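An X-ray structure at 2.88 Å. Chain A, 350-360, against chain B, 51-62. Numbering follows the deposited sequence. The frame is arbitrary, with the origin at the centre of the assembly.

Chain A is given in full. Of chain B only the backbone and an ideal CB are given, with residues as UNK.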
ATOM      1  N   TRP A 350      13.613  26.318  -6.458  1.00 66.62           N
ATOM      2  CA  TRP A 350      12.157  26.281  -6.633  1.00 70.58           C
ATOM      3  C   TRP A 350      11.585  25.375  -5.560  1.00 69.44           C
ATOM      4  O   TRP A 350      10.561  25.670  -4.951  1.00 76.32           O
ATOM      5  CB  TRP A 350      11.717  25.810  -8.040  1.00 71.27           C
ATOM      6  CG  TRP A 350      11.913  26.826  -9.140  1.00 74.58           C
ATOM      7  CD1 TRP A 350      12.661  26.661 -10.272  1.00 82.12           C
ATOM      8  CD2 TRP A 350      11.381  28.154  -9.208  1.00 75.82           C
ATOM      9  NE1 TRP A 350      12.631  27.801 -11.044  1.00 79.24           N
ATOM     10  CE2 TRP A 350      11.857  28.737 -10.416  1.00 79.18           C
ATOM     11  CE3 TRP A 350      10.558  28.918  -8.370  1.00 80.88           C
ATOM     12  CZ2 TRP A 350      11.526  30.053 -10.812  1.00 79.09           C
ATOM     13  CZ3 TRP A 350      10.229  30.251  -8.763  1.00 80.60           C
ATOM     14  CH2 TRP A 350      10.720  30.791  -9.974  1.00 81.25           C
ATOM     15  N   TYR A 351      12.276  24.283  -5.298  1.00 69.39           N
ATOM     16  CA  TYR A 351      11.816  23.348  -4.297  1.00 68.50           C
ATOM     17  C   TYR A 351      11.762  24.013  -2.923  1.00 66.30           C
ATOM     18  O   TYR A 351      10.795  23.862  -2.215  1.00 68.35           O
ATOM     19  CB  TYR A 351      12.694  22.113  -4.262  1.00 62.70           C
ATOM     20  CG  TYR A 351      12.224  21.136  -3.232  1.00 70.08           C
ATOM     21  CD1 TYR A 351      11.034  20.444  -3.404  1.00 74.04           C
ATOM     22  CD2 TYR A 351      12.947  20.914  -2.064  1.00 72.21           C
ATOM     23  CE1 TYR A 351      10.587  19.539  -2.451  1.00 76.55           C
ATOM     24  CE2 TYR A 351      12.515  19.997  -1.119  1.00 72.79           C
ATOM     25  CZ  TYR A 351      11.324  19.322  -1.319  1.00 73.07           C
ATOM     26  OH  TYR A 351      10.839  18.431  -0.408  1.00 73.52           O
ATOM     27  N   LEU A 352      12.783  24.775  -2.561  1.00 66.87           N
ATOM     28  CA  LEU A 352      12.765  25.496  -1.275  1.00 69.27           C
ATOM     29  C   LEU A 352      11.615  26.486  -1.159  1.00 66.32           C
ATOM     30  O   LEU A 352      10.933  26.525  -0.143  1.00 71.22           O
ATOM     31  CB  LEU A 352      14.086  26.217  -1.029  1.00 70.85           C
ATOM     32  CG  LEU A 352      15.319  25.315  -0.897  1.00 69.41           C
ATOM     33  CD1 LEU A 352      16.587  26.150  -0.857  1.00 68.56           C
ATOM     34  CD2 LEU A 352      15.228  24.440   0.333  1.00 70.03           C
ATOM     35  N   LEU A 353      11.404  27.281  -2.197  1.00 69.20           N
ATOM     36  CA  LEU A 353      10.268  28.192  -2.249  1.00 71.18           C
ATOM     37  C   LEU A 353       8.950  27.423  -2.176  1.00 71.66           C
ATOM     38  O   LEU A 353       8.034  27.822  -1.478  1.00 79.18           O
ATOM     39  CB  LEU A 353      10.306  29.039  -3.524  1.00 75.85           C
ATOM     40  CG  LEU A 353      11.459  30.027  -3.717  1.00 78.81           C
ATOM     41  CD1 LEU A 353      11.214  30.969  -4.885  1.00 79.99           C
ATOM     42  CD2 LEU A 353      11.678  30.835  -2.457  1.00 81.44           C
ATOM     43  N   ALA A 354       8.856  26.318  -2.889  1.00 69.44           N
ATOM     44  CA  ALA A 354       7.664  25.496  -2.810  1.00 75.61           C
ATOM     45  C   ALA A 354       7.383  25.096  -1.358  1.00 80.09           C
ATOM     46  O   ALA A 354       6.271  25.284  -0.874  1.00 93.35           O
ATOM     47  CB  ALA A 354       7.790  24.253  -3.689  1.00 78.05           C
ATOM     48  N   ARG A 355       8.387  24.571  -0.661  1.00 75.75           N
ATOM     49  CA  ARG A 355       8.197  24.123   0.711  1.00 72.55           C
ATOM     50  C   ARG A 355       7.886  25.277   1.638  1.00 77.65           C
ATOM     51  O   ARG A 355       7.263  25.079   2.681  1.00 83.06           O
ATOM     52  CB  ARG A 355       9.426  23.429   1.256  1.00 70.41           C
ATOM     53  CG  ARG A 355       9.806  22.169   0.535  1.00 69.80           C
ATOM     54  CD  ARG A 355      10.782  21.381   1.388  1.00 77.37           C
ATOM     55  NE  ARG A 355      10.193  20.146   1.881  1.00 75.18           N
ATOM     56  CZ  ARG A 355      10.073  19.804   3.159  1.00 80.52           C
ATOM     57  NH1 ARG A 355      10.525  20.583   4.135  1.00 84.73           N
ATOM     58  NH2 ARG A 355       9.504  18.646   3.461  1.00 89.55           N
ATOM     59  N   LYS A 356       8.352  26.472   1.305  1.00 73.82           N
ATOM     60  CA  LYS A 356       7.981  27.614   2.123  1.00 86.21           C
ATOM     61  C   LYS A 356       6.492  27.948   1.945  1.00 87.29           C
ATOM     62  O   LYS A 356       5.736  27.974   2.901  1.00 96.42           O
ATOM     63  CB  LYS A 356       8.834  28.837   1.821  1.00 83.56           C
ATOM     64  CG  LYS A 356       8.235  30.089   2.440  1.00 92.97           C
ATOM     65  CD  LYS A 356       8.946  31.351   2.009  1.00100.13           C
ATOM     66  CE  LYS A 356       7.949  32.405   1.570  1.00107.00           C
ATOM     67  NZ  LYS A 356       7.582  32.092   0.161  1.00118.14           N
ATOM     68  N   GLU A 357       6.092  28.222   0.712  1.00 93.33           N
ATOM     69  CA  GLU A 357       4.699  28.529   0.388  1.00 95.67           C
ATOM     70  C   GLU A 357       3.739  27.408   0.763  1.00 93.56           C
ATOM     71  O   GLU A 357       2.563  27.651   1.003  1.00107.74           O
ATOM     72  CB  GLU A 357       4.543  28.815  -1.111  1.00 95.98           C
ATOM     73  CG  GLU A 357       5.150  30.129  -1.573  1.00 96.31           C
ATOM     74  CD  GLU A 357       4.667  31.323  -0.764  1.00105.83           C
ATOM     75  OE1 GLU A 357       5.424  32.303  -0.667  1.00109.91           O
ATOM     76  OE2 GLU A 357       3.538  31.299  -0.223  1.00120.80           O
ATOM     77  N   HIS A 358       4.232  26.183   0.771  1.00 84.69           N
ATOM     78  CA  HIS A 358       3.474  25.066   1.295  1.00 85.92           C
ATOM     79  C   HIS A 358       3.203  25.285   2.789  1.00 87.84           C
ATOM     80  O   HIS A 358       2.062  25.252   3.215  1.00 95.97           O
ATOM     81  CB  HIS A 358       4.255  23.773   1.060  1.00 88.69           C
ATOM     82  CG  HIS A 358       3.464  22.528   1.275  1.00 87.83           C
ATOM     83  ND1 HIS A 358       3.837  21.314   0.740  1.00 96.09           N
ATOM     84  CD2 HIS A 358       2.326  22.301   1.967  1.00 96.80           C
ATOM     85  CE1 HIS A 358       2.969  20.389   1.105  1.00 96.38           C
ATOM     86  NE2 HIS A 358       2.042  20.960   1.849  1.00104.96           N
ATOM     87  N   TYR A 359       4.250  25.529   3.574  1.00 94.73           N
ATOM     88  CA  TYR A 359       4.106  25.719   5.027  1.00 94.61           C
ATOM     89  C   TYR A 359       3.119  26.835   5.326  1.00 92.32           C
ATOM     90  O   TYR A 359       2.206  26.643   6.116  1.00101.47           O
ATOM     91  CB  TYR A 359       5.456  26.021   5.713  1.00101.26           C
ATOM     92  CG  TYR A 359       6.180  24.802   6.273  1.00105.71           C
ATOM     93  CD1 TYR A 359       5.580  23.998   7.242  1.00108.49           C
ATOM     94  CD2 TYR A 359       7.476  24.463   5.846  1.00105.59           C
ATOM     95  CE1 TYR A 359       6.233  22.889   7.761  1.00107.10           C
ATOM     96  CE2 TYR A 359       8.140  23.354   6.359  1.00100.25           C
ATOM     97  CZ  TYR A 359       7.515  22.575   7.314  1.00105.53           C
ATOM     98  OH  TYR A 359       8.168  21.480   7.816  1.00103.08           O
ATOM     99  N   ASP A 360       3.306  27.985   4.683  1.00 89.52           N
ATOM    100  CA  ASP A 360       2.470  29.164   4.910  1.00105.40           C
ATOM    101  C   ASP A 360       1.068  28.973   4.335  1.00107.05           C
ATOM    102  O   ASP A 360       0.096  29.533   4.847  1.00116.65           O
ATOM    103  CB  ASP A 360       3.129  30.406   4.301  1.00119.11           C
ATOM    104  CG  ASP A 360       2.171  31.571   4.169  1.00130.83           C
ATOM    105  OD1 ASP A 360       1.986  32.296   5.167  1.00137.86           O
ATOM    106  OD2 ASP A 360       1.610  31.758   3.064  1.00134.58           O
TER
ATOM    107  N   UNK B  51      -0.195  13.938   6.652  1.00 98.79           N
ATOM    108  CA  UNK B  51       0.366  13.288   5.471  1.00 91.84           C
ATOM    109  C   UNK B  51       0.598  14.264   4.316  1.00 89.05           C
ATOM    110  O   UNK B  51       1.302  13.945   3.362  1.00 75.41           O
ATOM    111  CB  UNK B  51      -0.561  12.160   5.012  1.00 91.84           C
ATOM    112  N   UNK B  52      -0.050  15.423   4.385  1.00 97.38           N
ATOM    113  CA  UNK B  52       0.044  16.469   3.352  1.00 91.37           C
ATOM    114  C   UNK B  52       0.957  17.625   3.766  1.00 92.27           C
ATOM    115  O   UNK B  52       1.190  18.542   2.986  1.00 90.26           O
ATOM    116  CB  UNK B  52      -1.350  17.013   3.033  1.00 91.37           C
ATOM    117  N   UNK B  53       1.455  17.592   5.000  1.00 97.54           N
ATOM    118  CA  UNK B  53       2.353  18.632   5.512  1.00 87.45           C
ATOM    119  C   UNK B  53       3.720  18.444   4.900  1.00 88.30           C
ATOM    120  O   UNK B  53       4.164  17.300   4.740  1.00 98.10           O
ATOM    121  CB  UNK B  53       2.438  18.597   7.039  1.00 87.45           C
ATOM    122  N   UNK B  54       4.410  19.552   4.582  1.00 85.05           N
ATOM    123  CA  UNK B  54       5.790  19.486   4.092  1.00 87.26           C
ATOM    124  C   UNK B  54       6.637  18.568   4.951  1.00 88.92           C
ATOM    125  O   UNK B  54       7.317  17.678   4.425  1.00 86.34           O
ATOM    126  CB  UNK B  54       6.413  20.883   4.055  1.00 87.26           C
ATOM    127  N   UNK B  55       6.539  18.757   6.266  1.00 87.33           N
ATOM    128  CA  UNK B  55       7.316  17.988   7.234  1.00 87.16           C
ATOM    129  C   UNK B  55       7.482  16.531   6.874  1.00 79.66           C
ATOM    130  O   UNK B  55       8.562  15.976   7.003  1.00 92.78           O
ATOM    131  CB  UNK B  55       6.661  18.086   8.613  1.00 87.16           C
ATOM    132  N   UNK B  56       6.417  15.914   6.389  1.00 74.85           N
ATOM    133  CA  UNK B  56       6.422  14.477   6.173  1.00 73.35           C
ATOM    134  C   UNK B  56       7.399  14.106   5.067  1.00 77.81           C
ATOM    135  O   UNK B  56       7.874  12.978   4.988  1.00 73.44           O
ATOM    136  CB  UNK B  56       5.016  13.981   5.831  1.00 73.35           C
ATOM    137  N   UNK B  57       7.691  15.091   4.222  1.00 90.02           N
ATOM    138  CA  UNK B  57       8.591  14.947   3.079  1.00 87.91           C
ATOM    139  C   UNK B  57      10.010  15.418   3.375  1.00 81.90           C
ATOM    140  O   UNK B  57      10.885  15.252   2.529  1.00 77.18           O
ATOM    141  CB  UNK B  57       8.037  15.724   1.883  1.00 87.91           C
ATOM    142  N   UNK B  58      10.233  16.018   4.548  1.00 74.47           N
ATOM    143  CA  UNK B  58      11.539  16.596   4.864  1.00 77.49           C
ATOM    144  C   UNK B  58      12.647  15.519   4.941  1.00 78.15           C
ATOM    145  O   UNK B  58      13.752  15.701   4.426  1.00 78.46           O
ATOM    146  CB  UNK B  58      11.458  17.358   6.188  1.00 77.49           C
ATOM    147  N   UNK B  59      12.347  14.372   5.519  1.00 73.73           N
ATOM    148  CA  UNK B  59      13.313  13.286   5.477  1.00 83.50           C
ATOM    149  C   UNK B  59      13.632  12.920   4.029  1.00 82.29           C
ATOM    150  O   UNK B  59      14.784  12.853   3.633  1.00 93.18           O
ATOM    151  CB  UNK B  59      12.785  12.067   6.236  1.00 83.50           C
ATOM    152  N   UNK B  60      12.592  12.706   3.239  1.00 84.71           N
ATOM    153  CA  UNK B  60      12.725  12.310   1.831  1.00 77.08           C
ATOM    154  C   UNK B  60      13.518  13.343   1.040  1.00 77.18           C
ATOM    155  O   UNK B  60      14.233  13.008   0.089  1.00 72.14           O
ATOM    156  CB  UNK B  60      11.346  12.116   1.198  1.00 77.08           C
ATOM    157  N   UNK B  61      13.387  14.602   1.440  1.00 73.62           N
ATOM    158  CA  UNK B  61      14.096  15.691   0.792  1.00 74.15           C
ATOM    159  C   UNK B  61      15.569  15.720   1.131  1.00 79.15           C
ATOM    160  O   UNK B  61      16.357  16.173   0.314  1.00 78.63           O
ATOM    161  CB  UNK B  61      13.458  17.028   1.174  1.00 74.15           C
ATOM    162  N   UNK B  62      15.924  15.260   2.336  1.00 85.56           N
ATOM    163  CA  UNK B  62      17.306  15.332   2.852  1.00 79.59           C
ATOM    164  C   UNK B  62      18.141  14.187   2.346  1.00 83.82           C
ATOM    165  O   UNK B  62      19.338  14.368   2.115  1.00 98.31           O
ATOM    166  CB  UNK B  62      17.317  15.333   4.382  1.00 79.59           C
TER

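The chain A helix offers one face, built by Tyr A351, Arg A355, His A358 and Tyr A359, and the chain B helix runs nearly antiparallel to it, with 165° between the two helix directions and 11.7 Å between axes at their closest.

Position 51 has nothing of chain A within 5.5 Å of its ideal CB, so this contact sets no preference; it is Tyr B51.

At 52 the CB points sideways, 5.3 Å from His A358 NE2, and the backbone does the work. The carbonyl lies near the plane of the imidazole, at its edge, where NE2 of His A358 gives a weak hydrogen bond to O of position 52, 2.8 Å long. The bond uses the main chain, so many side chains would serve. The deposited residue is Thr B52.

Position 53 points sideways, with no chain A atom near its CB. Its phi/psi of -75/143 is extended and suits most residues, and such a psi is what a residue before a proline should have; Ala B53 is there and touches little.

Position 54 is the centre. Its CB points toward chain A, into a cleft lined by two rings and a guanidinium: 3.8 Å from Tyr A359 CE2, 3.9 Å from Arg A355 NH2 and 4.2 Å from His A358 ND1. A compact apolar side chain fits, such as alanine, valine or proline, and a phi of -47° allows proline. Pro B54 has more of its surface covered by chain A than any other residue of its stretch. Its CG sits over the His A358 ring, 3.5 Å from that ring's centroid, and also over the Tyr A359 ring, 3.8 Å from that centroid, making a CH-pi contact with each. Its CB lies over one face of the Arg A355 guanidinium.

At 55 an ideal CB would stand 3.8 Å from Tyr A359 OH, with room for it, and phi is negative. Glycine is therefore not demanded here; alanine or serine would also suit. The residue is Gly B55, whose N approaches Tyr A359 OH at 3.5 Å.

Position 56 points sideways into space free of chain A; Phe B56 leads its ring away.

Position 57 points toward chain A, its CB 3.6 Å from Arg A355 NH2, so a small residue is the simplest choice, and Ala B57 is found.

The CB of position 58 is sideways, 3.6 Å from Arg A355 NH2; alanine, serine or threonine are reasonable. Ser B58 turns its OG back to Gly B55 O, a hydrogen bond of 2.6 Å within its own chain.

Position 59 points away and is free to be polar: Arg B59. Position 60 has no chain A atom near its CB; Leu B60 adds almost nothing.

Position 61 points toward chain A, with CB 3.4 Å from Tyr A351 OH, a hydroxyl held by a hydrogen bond from Arg A355 NE (2.9 Å). So close an approach favours a small side chain, and Ala B61 packs its CB 3.9 Å from Tyr A351 CE2.

Position 62 lies beyond reach; Arg B62 is there.

Chain B, residues 51-62: YTAPGFASRLAR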
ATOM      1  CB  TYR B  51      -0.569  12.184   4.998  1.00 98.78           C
ATOM      2  CG  TYR B  51      -0.505  10.924   5.809  1.00 98.21           C
ATOM      3  CD1 TYR B  51       0.605  10.113   5.748  1.00 95.24           C
ATOM      4  CD2 TYR B  51      -1.570  10.533   6.625  1.00107.08           C
ATOM      5  CE1 TYR B  51       0.674   8.944   6.479  1.00103.41           C
ATOM      6  CE2 TYR B  51      -1.512   9.366   7.368  1.00111.81           C
ATOM      7  CZ  TYR B  51      -0.385   8.573   7.289  1.00110.93           C
ATOM      8  OH  TYR B  51      -0.321   7.408   8.017  1.00113.99           O
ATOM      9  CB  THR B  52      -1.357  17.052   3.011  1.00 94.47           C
ATOM     10  OG1 THR B  52      -1.990  17.585   4.189  1.00107.67           O
ATOM     11  CG2 THR B  52      -2.244  15.984   2.406  1.00 91.16           C
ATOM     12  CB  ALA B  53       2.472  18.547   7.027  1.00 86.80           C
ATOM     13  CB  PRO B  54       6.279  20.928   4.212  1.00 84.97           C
ATOM     14  CG  PRO B  54       5.050  21.749   4.096  1.00 84.12           C
ATOM     15  CD  PRO B  54       3.958  20.944   4.746  1.00 87.88           C
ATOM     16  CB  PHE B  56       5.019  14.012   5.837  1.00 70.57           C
ATOM     17  CG  PHE B  56       4.876  12.535   5.854  1.00 73.79           C
ATOM     18  CD1 PHE B  56       4.742  11.863   7.055  1.00 78.60           C
ATOM     19  CD2 PHE B  56       4.896  11.813   4.676  1.00 74.74           C
ATOM     20  CE1 PHE B  56       4.624  10.494   7.090  1.00 78.76           C
ATOM     21  CE2 PHE B  56       4.783  10.445   4.692  1.00 78.37           C
ATOM     22  CZ  PHE B  56       4.648   9.783   5.905  1.00 86.33           C
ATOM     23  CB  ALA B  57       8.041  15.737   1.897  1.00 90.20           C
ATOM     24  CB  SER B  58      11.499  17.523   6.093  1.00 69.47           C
ATOM     25  OG  SER B  58      10.943  16.901   7.209  1.00 82.98           O
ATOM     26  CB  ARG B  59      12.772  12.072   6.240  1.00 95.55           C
ATOM     27  CG  ARG B  59      13.658  10.837   6.193  1.00 96.09           C
ATOM     28  CD  ARG B  59      13.480  10.017   7.457  1.00110.89           C
ATOM     29  NE  ARG B  59      14.147  10.621   8.626  1.00131.68           N
ATOM     30  CZ  ARG B  59      13.997  10.219   9.897  1.00137.57           C
ATOM     31  NH1 ARG B  59      13.182   9.208  10.200  1.00147.66           N
ATOM     32  NH2 ARG B  59      14.657  10.832  10.882  1.00115.97           N
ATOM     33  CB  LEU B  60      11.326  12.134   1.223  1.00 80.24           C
ATOM     34  CG  LEU B  60      11.062  11.608  -0.204  1.00 79.63           C
ATOM     35  CD1 LEU B  60      10.971  12.741  -1.214  1.00 75.87           C
ATOM     36  CD2 LEU B  60      12.087  10.565  -0.629  1.00 79.50           C
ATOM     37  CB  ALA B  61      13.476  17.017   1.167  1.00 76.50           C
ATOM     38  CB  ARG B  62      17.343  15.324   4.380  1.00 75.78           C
ATOM     39  CG  ARG B  62      16.767  16.590   5.032  1.00 87.90           C
ATOM     40  CD  ARG B  62      16.561  16.448   6.543  1.00 90.82           C
ATOM     41  NE  ARG B  62      17.260  15.256   7.027  1.00 91.05           N
ATOM     42  CZ  ARG B  62      16.700  14.219   7.645  1.00 97.95           C
ATOM     43  NH1 ARG B  62      15.400  14.216   7.954  1.00 94.03           N
ATOM     44  NH2 ARG B  62      17.469  13.182   7.992  1.00106.92           N
TER
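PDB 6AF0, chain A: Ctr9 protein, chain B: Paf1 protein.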